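Local coordinates for glucosamine 6-phosphate N-acetyltransferase (Arabidopsis thaliana, PDB 3T90), which catalyses transfer of the acetyl group from acetyl-CoA to D-glucosamine 6-phosphate, giving N-acetyl-D-glucosamine 6-phosphate on the route to UDP-N-acetylglucosamine, at residues Leu10-Lys15 with Phe37-Glu42; Asp49-Cys54 with Phe107-His111; Gly81-Ile86 with Met115-Ile121. One frame throughout, in Å; residues are numbered along the deposited sequence.

Contact 1 of 3, residues Leu10-Lys15 with Phe37-Glu42; sequences LEISDK and FDRRFE
A salt bridge joins Lys15 NZ to Asp38 OD1 at 2.8 Å. The same Lys15 NZ donates to Ile12 O at 2.9 Å, which folds the lysine back over its own 3-10 turn. In this GNAT fold the 3-10 segment, which starts at Ile12 and runs on past Lys15, follows the first strand and packs on helix 34-45. Glu11 N donates to Asp14 OD2 (2.9 Å) and Asp14 N to Glu11 O (2.9 Å); Asp14 is also salt-bridged to Arg8. CA atoms come nearest at Ile12 and Asp38 (6.8 Å) and at Lys15 and Phe37 (7.0 Å). Phe37 and Phe41, one helical turn apart and both chi1 t, point toward the turn. Lys15 CB lies over the Phe37 ring face, 3.6 Å from the centroid, 11° off the normal. Ile12 CB lies over the Phe41 face, 4.2 Å from the centroid. Phe76 of the second subunit stacks on Phe37, so the packing reaches the dimer interface. Leu10, chi1 t, brings CD2 to 3.8 Å from Phe41 CD1.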
ATOM      1  N   LEU A  10       6.252 -17.816  -0.254  1.00  8.73           N
ATOM      2  CA  LEU A  10       5.309 -18.552  -1.080  1.00  8.59           C
ATOM      3  C   LEU A  10       5.989 -19.189  -2.298  1.00  8.83           C
ATOM      4  O   LEU A  10       6.818 -18.571  -2.972  1.00  9.52           O
ATOM      5  CB  LEU A  10       4.235 -17.573  -1.531  1.00  8.82           C
ATOM      6  CG  LEU A  10       3.049 -18.150  -2.328  1.00  8.78           C
ATOM      7  CD1 LEU A  10       2.097 -18.983  -1.333  1.00 12.49           C
ATOM      8  CD2 LEU A  10       2.328 -17.036  -3.045  1.00  8.77           C
ATOM      9  N   GLU A  11       5.599 -20.450  -2.599  1.00  9.27           N
ATOM     10  CA  GLU A  11       6.099 -21.136  -3.764  1.00 10.59           C
ATOM     11  C   GLU A  11       4.956 -21.557  -4.661  1.00  9.84           C
ATOM     12  O   GLU A  11       3.780 -21.655  -4.200  1.00 11.26           O
ATOM     13  CB  GLU A  11       6.934 -22.367  -3.314  1.00 13.37           C
ATOM     14  CG  GLU A  11       8.172 -21.974  -2.492  1.00 18.82           C
ATOM     15  CD  GLU A  11       9.224 -21.219  -3.337  1.00 26.88           C
ATOM     16  OE1 GLU A  11       9.419 -21.623  -4.502  1.00 36.35           O
ATOM     17  OE2 GLU A  11       9.818 -20.175  -2.925  1.00 29.89           O
ATOM     18  N   ILE A  12       5.272 -21.882  -5.920  1.00 11.81           N
ATOM     19  CA  ILE A  12       4.149 -22.159  -6.873  1.00 12.36           C
ATOM     20  C   ILE A  12       3.373 -23.415  -6.475  1.00 12.60           C
ATOM     21  O   ILE A  12       2.141 -23.475  -6.677  1.00 13.64           O
ATOM     22  CB  ILE A  12       4.656 -22.143  -8.326  1.00 15.47           C
ATOM     23  CG1 ILE A  12       3.448 -21.861  -9.302  1.00 19.32           C
ATOM     24  CG2 ILE A  12       5.412 -23.396  -8.628  1.00 18.07           C
ATOM     25  CD1 ILE A  12       3.850 -21.290 -10.740  1.00 21.22           C
ATOM     26  N   SER A  13       4.006 -24.335  -5.758  1.00 12.41           N
ATOM     27  CA  SER A  13       3.328 -25.556  -5.301  1.00 10.86           C
ATOM     28  C   SER A  13       2.402 -25.332  -4.164  1.00 11.77           C
ATOM     29  O   SER A  13       1.722 -26.272  -3.749  1.00 13.59           O
ATOM     30  CB  SER A  13       4.359 -26.637  -4.982  1.00 12.06           C
ATOM     31  OG  SER A  13       5.368 -26.095  -4.198  1.00 14.63           O
ATOM     32  N   ASP A  14       2.443 -24.138  -3.529  1.00 10.99           N
ATOM     33  CA  ASP A  14       1.575 -23.901  -2.406  1.00 10.77           C
ATOM     34  C   ASP A  14       0.088 -23.849  -2.778  1.00 10.60           C
ATOM     35  O   ASP A  14      -0.709 -23.904  -1.808  1.00 12.70           O
ATOM     36  CB  ASP A  14       1.963 -22.608  -1.644  1.00  9.48           C
ATOM     37  CG  ASP A  14       3.256 -22.818  -0.845  1.00 14.82           C
ATOM     38  OD1 ASP A  14       3.527 -23.936  -0.404  1.00 14.43           O
ATOM     39  OD2 ASP A  14       4.013 -21.863  -0.627  1.00 12.29           O
ATOM     40  N   LYS A  15      -0.225 -23.818  -4.064  1.00 12.12           N
ATOM     41  CA  LYS A  15      -1.632 -23.949  -4.438  1.00 11.99           C
ATOM     42  C   LYS A  15      -2.214 -25.301  -3.972  1.00 13.08           C
ATOM     43  O   LYS A  15      -3.437 -25.360  -3.759  1.00 14.79           O
ATOM     44  CB  LYS A  15      -1.803 -23.724  -5.947  1.00 14.65           C
ATOM     45  CG  LYS A  15      -1.154 -24.684  -6.818  1.00 15.92           C
ATOM     46  CD  LYS A  15      -1.437 -24.304  -8.316  1.00 17.44           C
ATOM     47  CE  LYS A  15      -0.528 -24.970  -9.244  1.00 15.38           C
ATOM     48  NZ  LYS A  15       0.876 -24.408  -9.169  1.00 13.81           N
ATOM     49  N   PHE A  37      -4.125 -19.016 -10.173  1.00  8.87           N
ATOM     50  CA  PHE A  37      -3.115 -18.995  -9.118  1.00  7.25           C
ATOM     51  C   PHE A  37      -1.749 -18.791  -9.791  1.00  7.95           C
ATOM     52  O   PHE A  37      -0.974 -17.896  -9.385  1.00  8.48           O
ATOM     53  CB  PHE A  37      -3.086 -20.284  -8.289  1.00  7.79           C
ATOM     54  CG  PHE A  37      -1.998 -20.287  -7.236  1.00  9.71           C
ATOM     55  CD1 PHE A  37      -2.210 -19.770  -5.977  1.00 14.71           C
ATOM     56  CD2 PHE A  37      -0.739 -20.678  -7.593  1.00  9.89           C
ATOM     57  CE1 PHE A  37      -1.099 -19.787  -5.033  1.00 15.86           C
ATOM     58  CE2 PHE A  37       0.336 -20.681  -6.695  1.00 12.68           C
ATOM     59  CZ  PHE A  37       0.150 -20.255  -5.429  1.00 15.49           C
ATOM     60  N   ASP A  38      -1.457 -19.577 -10.821  1.00  7.89           N
ATOM     61  CA  ASP A  38      -0.119 -19.472 -11.418  1.00  8.18           C
ATOM     62  C   ASP A  38       0.067 -18.159 -12.106  1.00  9.13           C
ATOM     63  O   ASP A  38       1.205 -17.611 -12.063  1.00  9.99           O
ATOM     64  CB  ASP A  38       0.086 -20.600 -12.451  1.00  7.93           C
ATOM     65  CG  ASP A  38       0.248 -21.916 -11.813  1.00 13.00           C
ATOM     66  OD1 ASP A  38       0.453 -22.090 -10.597  1.00 12.82           O
ATOM     67  OD2 ASP A  38       0.232 -22.892 -12.568  1.00 15.22           O
ATOM     68  N   ARG A  39      -1.008 -17.623 -12.725  1.00  8.57           N
ATOM     69  CA  ARG A  39      -0.902 -16.356 -13.440  1.00  8.03           C
ATOM     70  C   ARG A  39      -0.513 -15.306 -12.416  1.00  9.18           C
ATOM     71  O   ARG A  39       0.408 -14.500 -12.688  1.00  9.69           O
ATOM     72  CB  ARG A  39      -2.258 -16.004 -14.055  1.00  8.45           C
ATOM     73  CG  ARG A  39      -2.187 -14.807 -14.964  1.00 12.43           C
ATOM     74  CD  ARG A  39      -3.513 -14.408 -15.590  1.00 14.04           C
ATOM     75  NE  ARG A  39      -4.443 -13.978 -14.541  1.00 27.26           N
ATOM     76  CZ  ARG A  39      -4.539 -12.728 -14.113  1.00 32.75           C
ATOM     77  NH1 ARG A  39      -3.831 -11.785 -14.719  1.00 35.43           N
ATOM     78  NH2 ARG A  39      -5.352 -12.421 -13.100  1.00 34.63           N
ATOM     79  N   ARG A  40      -1.233 -15.249 -11.290  1.00  9.53           N
ATOM     80  CA  ARG A  40      -1.032 -14.161 -10.336  1.00  9.07           C
ATOM     81  C   ARG A  40       0.264 -14.385  -9.569  1.00 10.76           C
ATOM     82  O   ARG A  40       0.982 -13.424  -9.271  1.00 10.30           O
ATOM     83  CB  ARG A  40      -2.280 -14.145  -9.414  1.00  9.43           C
ATOM     84  CG  ARG A  40      -2.217 -13.063  -8.200  1.00  8.74           C
ATOM     85  CD  ARG A  40      -1.749 -11.665  -8.613  1.00  6.84           C
ATOM     86  NE  ARG A  40      -2.410 -11.184  -9.824  1.00 10.52           N
ATOM     87  CZ  ARG A  40      -3.498 -10.445  -9.789  1.00  9.14           C
ATOM     88  NH1 ARG A  40      -4.156 -10.171  -8.627  1.00  9.17           N
ATOM     89  NH2 ARG A  40      -3.908  -9.908 -10.918  1.00 10.75           N
ATOM     90  N   PHE A  41       0.656 -15.650  -9.306  1.00  7.94           N
ATOM     91  CA  PHE A  41       1.981 -15.921  -8.703  1.00  8.06           C
ATOM     92  C   PHE A  41       3.079 -15.362  -9.578  1.00  9.73           C
ATOM     93  O   PHE A  41       3.987 -14.678  -9.078  1.00 12.39           O
ATOM     94  CB  PHE A  41       2.144 -17.464  -8.542  1.00  9.84           C
ATOM     95  CG  PHE A  41       3.478 -17.846  -7.904  1.00 10.40           C
ATOM     96  CD1 PHE A  41       3.564 -17.987  -6.507  1.00  9.93           C
ATOM     97  CD2 PHE A  41       4.646 -17.992  -8.629  1.00 13.67           C
ATOM     98  CE1 PHE A  41       4.737 -18.220  -5.888  1.00 10.19           C
ATOM     99  CE2 PHE A  41       5.881 -18.287  -7.983  1.00 13.52           C
ATOM    100  CZ  PHE A  41       5.900 -18.389  -6.606  1.00 14.10           C
ATOM    101  N   GLU A  42       3.004 -15.559 -10.903  1.00 10.14           N
ATOM    102  CA  GLU A  42       4.112 -15.049 -11.699  0.58 10.88           C
ATOM    103  C   GLU A  42       4.075 -13.529 -11.815  1.00 11.78           C
ATOM    104  O   GLU A  42       5.217 -12.904 -11.874  1.00 13.25           O
ATOM    105  CB  GLU A  42       4.181 -15.773 -13.053  0.58 11.84           C
ATOM    106  CG  GLU A  42       4.538 -17.245 -12.922  0.58 16.71           C
ATOM    107  CD  GLU A  42       5.969 -17.525 -12.445  0.58 17.35           C
ATOM    108  OE1 GLU A  42       6.865 -16.670 -12.601  0.58 23.44           O
ATOM    109  OE2 GLU A  42       6.203 -18.614 -11.951  0.58 19.74           O
TER

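Contact 2 of 3, residues Asp49-Cys54 with Phe107-His111; sequences DDHVIC and FLMDH
His111 lays its imidazole against Val52, whose CG2 sits over the ring face 3.4 Å from the centroid and 16° off the normal. The edge of the same ring is used for a hydrogen bond. His111 NE2 donates to Asp49 O at 2.8 Å, with an angle of 169° at the hydrogen. This ties the helix to the end of the 3-10 turn that leads into the strand. Asp49 OD2 also approaches His111 CE1, at 3.6 Å.

Residues 51-54 are extended and residues 107-111 are helical. The two axes come within 9.5 Å and run nearly antiparallel, at 155°. The closest CA pair is Cys54 and Leu108, 7.3 Å apart. Val52 and Cys54 point toward the helix; His51 and Ile53 point away, to the side where Ile44 of helix 34-45 packs.

Phe107 and His111 are one turn apart and both have chi1 t, so both rings reach the strand. Cys54 SG lies over the Phe107 face, 4.0 Å from the centroid, a sulfur-aromatic contact. Cys54 CB is 3.7 Å from Phe107 CD2. Val52 CG1 meets the edge of the Phe107 ring, 3.9 Å from Phe107 CE2. Leu108, chi1 m and chi2 t, brings CD2 to 4.0 Å from Val52 CG1 and equally to 4.0 Å from Cys54 CB. Ile7 of strand 5-9 adds to the packing on Phe107 and Cys54, and Val70 of strand 63-74 touches Leu108.

Helix 100-114 thus packs on one face of the central sheet, as is typical of the GNAT acetyltransferase fold.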
ATOM      1  N   ASP A  49      12.129  -8.400  -5.193  1.00 18.39           N
ATOM      2  CA  ASP A  49      12.164  -8.038  -3.807  1.00 15.56           C
ATOM      3  C   ASP A  49      11.195  -6.907  -3.375  1.00 14.79           C
ATOM      4  O   ASP A  49      11.045  -6.645  -2.197  1.00 13.72           O
ATOM      5  CB  ASP A  49      13.623  -7.717  -3.391  1.00 17.77           C
ATOM      6  CG  ASP A  49      14.446  -8.983  -3.006  1.00 23.77           C
ATOM      7  OD1 ASP A  49      15.681  -8.835  -3.110  1.00 28.04           O
ATOM      8  OD2 ASP A  49      13.934 -10.075  -2.552  1.00 25.71           O
ATOM      9  N   ASP A  50      10.566  -6.262  -4.315  1.00 11.49           N
ATOM     10  CA  ASP A  50       9.583  -5.212  -4.007  1.00 12.08           C
ATOM     11  C   ASP A  50       8.196  -5.798  -3.652  1.00 10.03           C
ATOM     12  O   ASP A  50       7.290  -5.059  -3.300  1.00 10.38           O
ATOM     13  CB  ASP A  50       9.449  -4.268  -5.182  1.00 12.96           C
ATOM     14  CG  ASP A  50      10.696  -3.409  -5.365  1.00 21.60           C
ATOM     15  OD1 ASP A  50      11.168  -2.904  -4.345  1.00 20.61           O
ATOM     16  OD2 ASP A  50      11.152  -3.299  -6.531  1.00 30.47           O
ATOM     17  N   HIS A  51       8.025  -7.133  -3.747  1.00 10.28           N
ATOM     18  CA  HIS A  51       6.662  -7.711  -3.366  1.00 12.53           C
ATOM     19  C   HIS A  51       6.894  -9.156  -2.925  1.00 15.08           C
ATOM     20  O   HIS A  51       6.963 -10.003  -3.888  1.00 16.37           O
ATOM     21  CB  HIS A  51       5.656  -7.588  -4.551  1.00 13.87           C
ATOM     22  CG  HIS A  51       4.192  -7.757  -4.151  1.00 15.27           C
ATOM     23  ND1 HIS A  51       3.122  -7.510  -5.009  1.00 18.91           N
ATOM     24  CD2 HIS A  51       3.665  -8.096  -2.976  1.00 13.75           C
ATOM     25  CE1 HIS A  51       1.987  -7.750  -4.340  1.00 17.71           C
ATOM     26  NE2 HIS A  51       2.307  -8.173  -3.117  1.00 13.44           N
ATOM     27  N   VAL A  52       6.927  -9.391  -1.584  1.00 13.42           N
ATOM     28  CA  VAL A  52       7.290 -10.664  -0.866  1.00 12.94           C
ATOM     29  C   VAL A  52       6.024 -11.225  -0.143  1.00 11.04           C
ATOM     30  O   VAL A  52       5.247 -10.473   0.421  1.00 12.22           O
ATOM     31  CB  VAL A  52       8.376 -10.523   0.326  1.00 15.41           C
ATOM     32  CG1 VAL A  52       8.352 -11.770   1.312  1.00 16.10           C
ATOM     33  CG2 VAL A  52       9.767 -10.226  -0.164  1.00 17.55           C
ATOM     34  N   ILE A  53       5.728 -12.504  -0.368  1.00  8.89           N
ATOM     35  CA  ILE A  53       4.732 -13.171   0.398  1.00  8.20           C
ATOM     36  C   ILE A  53       5.387 -14.214   1.301  1.00 10.10           C
ATOM     37  O   ILE A  53       6.091 -15.110   0.763  1.00 10.25           O
ATOM     38  CB  ILE A  53       3.686 -13.845  -0.483  1.00  8.79           C
ATOM     39  CG1 ILE A  53       3.089 -12.774  -1.433  1.00 11.72           C
ATOM     40  CG2 ILE A  53       2.632 -14.565   0.415  1.00  9.22           C
ATOM     41  CD1 ILE A  53       1.990 -13.311  -2.326  1.00 12.30           C
ATOM     42  N   CYS A  54       5.198 -14.126   2.621  1.00  8.92           N
ATOM     43  CA  CYS A  54       5.763 -15.077   3.584  1.00 10.02           C
ATOM     44  C   CYS A  54       4.653 -16.089   3.886  1.00 10.40           C
ATOM     45  O   CYS A  54       3.467 -15.722   4.047  1.00 12.22           O
ATOM     46  CB  CYS A  54       6.072 -14.267   4.879  1.00 11.47           C
ATOM     47  SG  CYS A  54       6.567 -15.281   6.268  1.00 15.47           S
ATOM     48  N   PHE A 107       9.234 -11.328   9.916  1.00 10.61           N
ATOM     49  CA  PHE A 107       9.913 -11.665   8.656  1.00  9.69           C
ATOM     50  C   PHE A 107       9.758 -10.524   7.614  1.00  9.23           C
ATOM     51  O   PHE A 107      10.723 -10.154   6.929  1.00  9.73           O
ATOM     52  CB  PHE A 107       9.324 -12.996   8.160  1.00  9.98           C
ATOM     53  CG  PHE A 107       9.891 -13.539   6.866  1.00 11.36           C
ATOM     54  CD1 PHE A 107      10.756 -14.631   6.885  1.00 13.51           C
ATOM     55  CD2 PHE A 107       9.435 -13.044   5.617  1.00 12.77           C
ATOM     56  CE1 PHE A 107      11.186 -15.204   5.693  1.00 12.81           C
ATOM     57  CE2 PHE A 107       9.890 -13.610   4.390  1.00 15.30           C
ATOM     58  CZ  PHE A 107      10.730 -14.692   4.396  1.00 13.27           C
ATOM     59  N   LEU A 108       8.507 -10.021   7.481  1.00  9.92           N
ATOM     60  CA  LEU A 108       8.308  -8.951   6.536  1.00  9.14           C
ATOM     61  C   LEU A 108       8.959  -7.647   6.963  1.00  8.99           C
ATOM     62  O   LEU A 108       9.448  -6.946   6.062  1.00  9.13           O
ATOM     63  CB  LEU A 108       6.796  -8.766   6.405  1.00  8.17           C
ATOM     64  CG  LEU A 108       6.006 -10.013   5.959  1.00  7.06           C
ATOM     65  CD1 LEU A 108       4.486  -9.831   6.113  1.00 11.17           C
ATOM     66  CD2 LEU A 108       6.295 -10.303   4.474  1.00  9.99           C
ATOM     67  N   MET A 109       8.983  -7.351   8.257  1.00  9.16           N
ATOM     68  CA  MET A 109       9.696  -6.125   8.695  1.00 11.54           C
ATOM     69  C   MET A 109      11.180  -6.281   8.435  1.00 12.02           C
ATOM     70  O   MET A 109      11.830  -5.347   7.927  1.00 10.77           O
ATOM     71  CB  MET A 109       9.474  -5.935  10.170  1.00 10.82           C
ATOM     72  CG  MET A 109       8.077  -5.493  10.490  1.00 14.64           C
ATOM     73  SD  MET A 109       7.954  -5.452  12.332  1.00 22.10           S
ATOM     74  CE  MET A 109       6.500  -4.463  12.288  1.00 22.47           C
ATOM     75  N   ASP A 110      11.698  -7.470   8.678  1.00 11.36           N
ATOM     76  CA  ASP A 110      13.144  -7.686   8.437  1.00 11.96           C
ATOM     77  C   ASP A 110      13.487  -7.476   6.952  1.00 10.87           C
ATOM     78  O   ASP A 110      14.452  -6.830   6.549  1.00 12.07           O
ATOM     79  CB  ASP A 110      13.541  -9.147   8.819  1.00 12.45           C
ATOM     80  CG  ASP A 110      13.570  -9.413  10.315  1.00 16.55           C
ATOM     81  OD1 ASP A 110      13.597  -8.479  11.134  1.00 18.76           O
ATOM     82  OD2 ASP A 110      13.522 -10.640  10.625  1.00 16.50           O
ATOM     83  N   HIS A 111      12.633  -7.969   6.049  1.00 10.35           N
ATOM     84  CA  HIS A 111      12.831  -7.768   4.648  1.00 10.21           C
ATOM     85  C   HIS A 111      12.808  -6.249   4.297  1.00  9.69           C
ATOM     86  O   HIS A 111      13.692  -5.741   3.573  1.00 11.16           O
ATOM     87  CB  HIS A 111      11.672  -8.485   3.883  1.00  9.69           C
ATOM     88  CG  HIS A 111      11.825  -8.313   2.424  1.00 10.92           C
ATOM     89  ND1 HIS A 111      12.866  -8.888   1.696  1.00 17.17           N
ATOM     90  CD2 HIS A 111      11.147  -7.514   1.560  1.00 13.04           C
ATOM     91  CE1 HIS A 111      12.750  -8.507   0.433  1.00 15.58           C
ATOM     92  NE2 HIS A 111      11.742  -7.658   0.329  1.00 12.40           N
TER

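Contact 3 of 3, residues Gly81-Ile86 with Met115-Ile121; sequences GKAGHI and MGCYKVI
Lys82 (chi1 m, chi2 t, chi3 m) carries NZ to Met115 O, a weak hydrogen bond of 2.9 Å. Tyr118, chi1 p, has its CB sideways, but its ring end comes nearer, with CD2 4.2 Å from Gly81 CA; an ideal CB on Gly81 would clash there. Gly116, at positive phi, ends helix 100-114 in a Schellman motif. Water 1 links Lys82 N (2.9 Å) to Gly116 O (2.8 Å). Strands 82-86 and 119-121 then run parallel, joined by the crossover helix of a beta-alpha-beta unit in the GNAT fold. Tyr118 N donates to Lys82 O, Gly84 N to Lys119 O and Ile121 N to Gly84 O, each 2.9 Å, and Ile86 N to Ile121 O, 2.8 Å. Gly84 pairs with Val120, and His85 with Ile121. Ile121, chi1 p, sets CD1 3.7 Å from His85 CE1; His85 NE2 bonds to Glu73. Tyr118 and Lys119 probably bind substrate, as in relatives. Ile86, chi1 m and chi2 t, places CD1 3.3 Å from Val120 CG2.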
ATOM      1  N   GLY A  81      12.467   7.876  -0.755  1.00 10.48           N
ATOM      2  CA  GLY A  81      12.410   6.703   0.110  1.00  9.82           C
ATOM      3  C   GLY A  81      11.462   5.625  -0.364  1.00  9.50           C
ATOM      4  O   GLY A  81      10.822   5.744  -1.388  1.00 10.91           O
ATOM      5  N   LYS A  82      11.392   4.594   0.478  1.00  8.23           N
ATOM      6  CA  LYS A  82      10.590   3.386   0.212  1.00 10.41           C
ATOM      7  C   LYS A  82       9.846   3.016   1.435  1.00  8.31           C
ATOM      8  O   LYS A  82      10.401   3.036   2.558  1.00  8.66           O
ATOM      9  CB  LYS A  82      11.487   2.194  -0.222  1.00 12.32           C
ATOM     10  CG  LYS A  82      12.082   2.377  -1.556  1.00 20.02           C
ATOM     11  CD  LYS A  82      12.677   1.060  -1.987  1.00 23.26           C
ATOM     12  CE  LYS A  82      13.791   0.617  -1.134  1.00 22.42           C
ATOM     13  NZ  LYS A  82      14.774  -0.197  -2.061  1.00 23.07           N
ATOM     14  N   ALA A  83       8.539   2.752   1.288  1.00  7.99           N
ATOM     15  CA  ALA A  83       7.709   2.306   2.402  1.00  7.25           C
ATOM     16  C   ALA A  83       7.184   0.923   2.146  1.00  7.12           C
ATOM     17  O   ALA A  83       6.602   0.680   1.046  1.00  8.69           O
ATOM     18  CB  ALA A  83       6.500   3.280   2.583  1.00  8.10           C
ATOM     19  N   GLY A  84       7.158   0.096   3.180  1.00  7.90           N
ATOM     20  CA  GLY A  84       6.590  -1.272   3.061  1.00  8.14           C
ATOM     21  C   GLY A  84       5.142  -1.248   3.494  1.00  9.09           C
ATOM     22  O   GLY A  84       4.819  -0.698   4.538  1.00 10.52           O
ATOM     23  N   HIS A  85       4.262  -1.832   2.690  1.00  6.95           N
ATOM     24  CA  HIS A  85       2.821  -1.984   3.033  1.00  6.31           C
ATOM     25  C   HIS A  85       2.559  -3.457   3.343  1.00  6.46           C
ATOM     26  O   HIS A  85       2.565  -4.296   2.403  1.00  7.16           O
ATOM     27  CB  HIS A  85       1.982  -1.586   1.810  1.00  7.06           C
ATOM     28  CG  HIS A  85       2.160  -0.154   1.393  1.00  6.43           C
ATOM     29  ND1 HIS A  85       1.318   0.825   1.879  1.00 12.37           N
ATOM     30  CD2 HIS A  85       3.123   0.476   0.703  1.00  9.36           C
ATOM     31  CE1 HIS A  85       1.710   2.011   1.408  1.00 11.89           C
ATOM     32  NE2 HIS A  85       2.805   1.837   0.685  1.00  9.77           N
ATOM     33  N   ILE A  86       2.420  -3.826   4.612  1.00  6.73           N
ATOM     34  CA  ILE A  86       2.171  -5.237   5.010  1.00  6.49           C
ATOM     35  C   ILE A  86       0.643  -5.412   4.855  1.00  6.58           C
ATOM     36  O   ILE A  86      -0.209  -4.570   5.249  1.00  9.08           O
ATOM     37  CB  ILE A  86       2.599  -5.495   6.420  1.00  5.67           C
ATOM     38  CG1 ILE A  86       4.123  -5.637   6.456  1.00  6.73           C
ATOM     39  CG2 ILE A  86       1.935  -6.726   6.991  1.00 10.24           C
ATOM     40  CD1 ILE A  86       4.741  -5.709   7.831  1.00 11.60           C
ATOM     41  N   MET A 115      15.803  -3.907   2.743  1.00 11.43           N
ATOM     42  CA  MET A 115      15.653  -3.206   1.481  1.00 11.47           C
ATOM     43  C   MET A 115      15.798  -1.696   1.585  1.00 12.52           C
ATOM     44  O   MET A 115      15.612  -0.992   0.583  1.00 14.93           O
ATOM     45  CB  MET A 115      14.242  -3.549   0.858  1.00 13.25           C
ATOM     46  CG  MET A 115      14.134  -5.014   0.553  1.00 14.43           C
ATOM     47  SD  MET A 115      15.170  -5.509  -0.840  1.00 21.27           S
ATOM     48  CE  MET A 115      14.331  -4.630  -2.150  1.00 30.91           C
ATOM     49  N   GLY A 116      16.040  -1.215   2.791  1.00 11.43           N
ATOM     50  CA  GLY A 116      16.226   0.211   2.997  1.00 11.20           C
ATOM     51  C   GLY A 116      14.948   1.010   3.077  1.00 11.34           C
ATOM     52  O   GLY A 116      14.965   2.212   2.872  1.00 11.97           O
ATOM     53  N   CYS A 117      13.868   0.378   3.496  1.00 11.36           N
ATOM     54  CA  CYS A 117      12.608   1.153   3.651  1.00 10.62           C
ATOM     55  C   CYS A 117      12.740   2.046   4.916  1.00 10.46           C
ATOM     56  O   CYS A 117      13.461   1.667   5.915  1.00 11.14           O
ATOM     57  CB  CYS A 117      11.421   0.227   3.956  1.00  7.78           C
ATOM     58  SG  CYS A 117      10.926  -0.769   2.535  1.00 11.55           S
ATOM     59  N   TYR A 118      12.062   3.196   4.936  1.00  8.67           N
ATOM     60  CA  TYR A 118      12.134   4.040   6.169  1.00  9.04           C
ATOM     61  C   TYR A 118      10.994   3.693   7.162  1.00 10.48           C
ATOM     62  O   TYR A 118      11.068   4.077   8.333  1.00 11.02           O
ATOM     63  CB  TYR A 118      12.104   5.535   5.784  1.00  9.01           C
ATOM     64  CG  TYR A 118      10.786   6.025   5.182  1.00  8.25           C
ATOM     65  CD1 TYR A 118       9.791   6.537   5.970  1.00  9.49           C
ATOM     66  CD2 TYR A 118      10.576   5.915   3.840  1.00  8.75           C
ATOM     67  CE1 TYR A 118       8.557   6.979   5.392  1.00  9.49           C
ATOM     68  CE2 TYR A 118       9.401   6.321   3.269  1.00  9.84           C
ATOM     69  CZ  TYR A 118       8.410   6.888   4.032  1.00 10.24           C
ATOM     70  OH  TYR A 118       7.191   7.265   3.441  1.00 10.12           O
ATOM     71  N   LYS A 119       9.953   2.960   6.676  1.00  7.68           N
ATOM     72  CA  LYS A 119       8.870   2.560   7.515  1.00  8.10           C
ATOM     73  C   LYS A 119       8.173   1.364   6.907  1.00  7.63           C
ATOM     74  O   LYS A 119       8.317   1.062   5.712  1.00  9.25           O
ATOM     75  CB  LYS A 119       7.847   3.730   7.731  1.00  9.03           C
ATOM     76  CG  LYS A 119       6.909   3.943   6.491  1.00  6.94           C
ATOM     77  CD  LYS A 119       5.873   5.038   6.809  1.00  8.20           C
ATOM     78  CE  LYS A 119       4.969   5.268   5.580  1.00 12.38           C
ATOM     79  NZ  LYS A 119       3.918   6.312   5.887  1.00 13.58           N
ATOM     80  N   VAL A 120       7.353   0.743   7.769  1.00  8.47           N
ATOM     81  CA  VAL A 120       6.359  -0.258   7.339  1.00  8.58           C
ATOM     82  C   VAL A 120       5.043   0.093   7.973  1.00  9.23           C
ATOM     83  O   VAL A 120       5.014   0.533   9.111  1.00  9.52           O
ATOM     84  CB  VAL A 120       6.781  -1.664   7.670  1.00  9.60           C
ATOM     85  CG1 VAL A 120       7.129  -1.895   9.106  1.00 14.91           C
ATOM     86  CG2 VAL A 120       5.874  -2.652   7.130  1.00 14.41           C
ATOM     87  N   ILE A 121       3.978  -0.055   7.209  1.00  6.88           N
ATOM     88  CA  ILE A 121       2.631   0.159   7.681  1.00  7.88           C
ATOM     89  C   ILE A 121       1.709  -0.946   7.360  1.00  8.14           C
ATOM     90  O   ILE A 121       1.941  -1.694   6.417  1.00  9.14           O
ATOM     91  CB  ILE A 121       2.127   1.502   7.120  1.00  9.11           C
ATOM     92  CG1 ILE A 121       2.171   1.567   5.537  1.00 12.28           C
ATOM     93  CG2 ILE A 121       2.962   2.673   7.678  1.00 12.35           C
ATOM     94  CD1 ILE A 121       1.577   2.902   4.963  1.00 14.80           C
TER
HETATM   95  O   HOH W   1      13.617   4.573   2.338  1.00 12.75           O

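Contacts 2 and 3 reach the same sheet, and helix 100-114, part of contact 2, connects the strands paired in contact 3. Their centres are 10 Å apart. Leu108 CB meets Ile86 CD1 at 4.0 Å, Met109 CG meets Val120 CG1 at 4.0 Å, and Asp49 CB meets Met115 CE at 3.4 Å. Contact 1 joins contact 2 through Leu10 N and Ile53 O, 2.9 Å apart, a probable hydrogen bond. Nearest atoms of contacts 1 and 3 are about 14 Å apart. The inferred substrate site lies closest to contact 3, which holds Tyr118 and Lys119. The Leu108 side chain of contact 2 is about 5 Å from that of Val89, another inferred substrate residue. All three touch the second subunit.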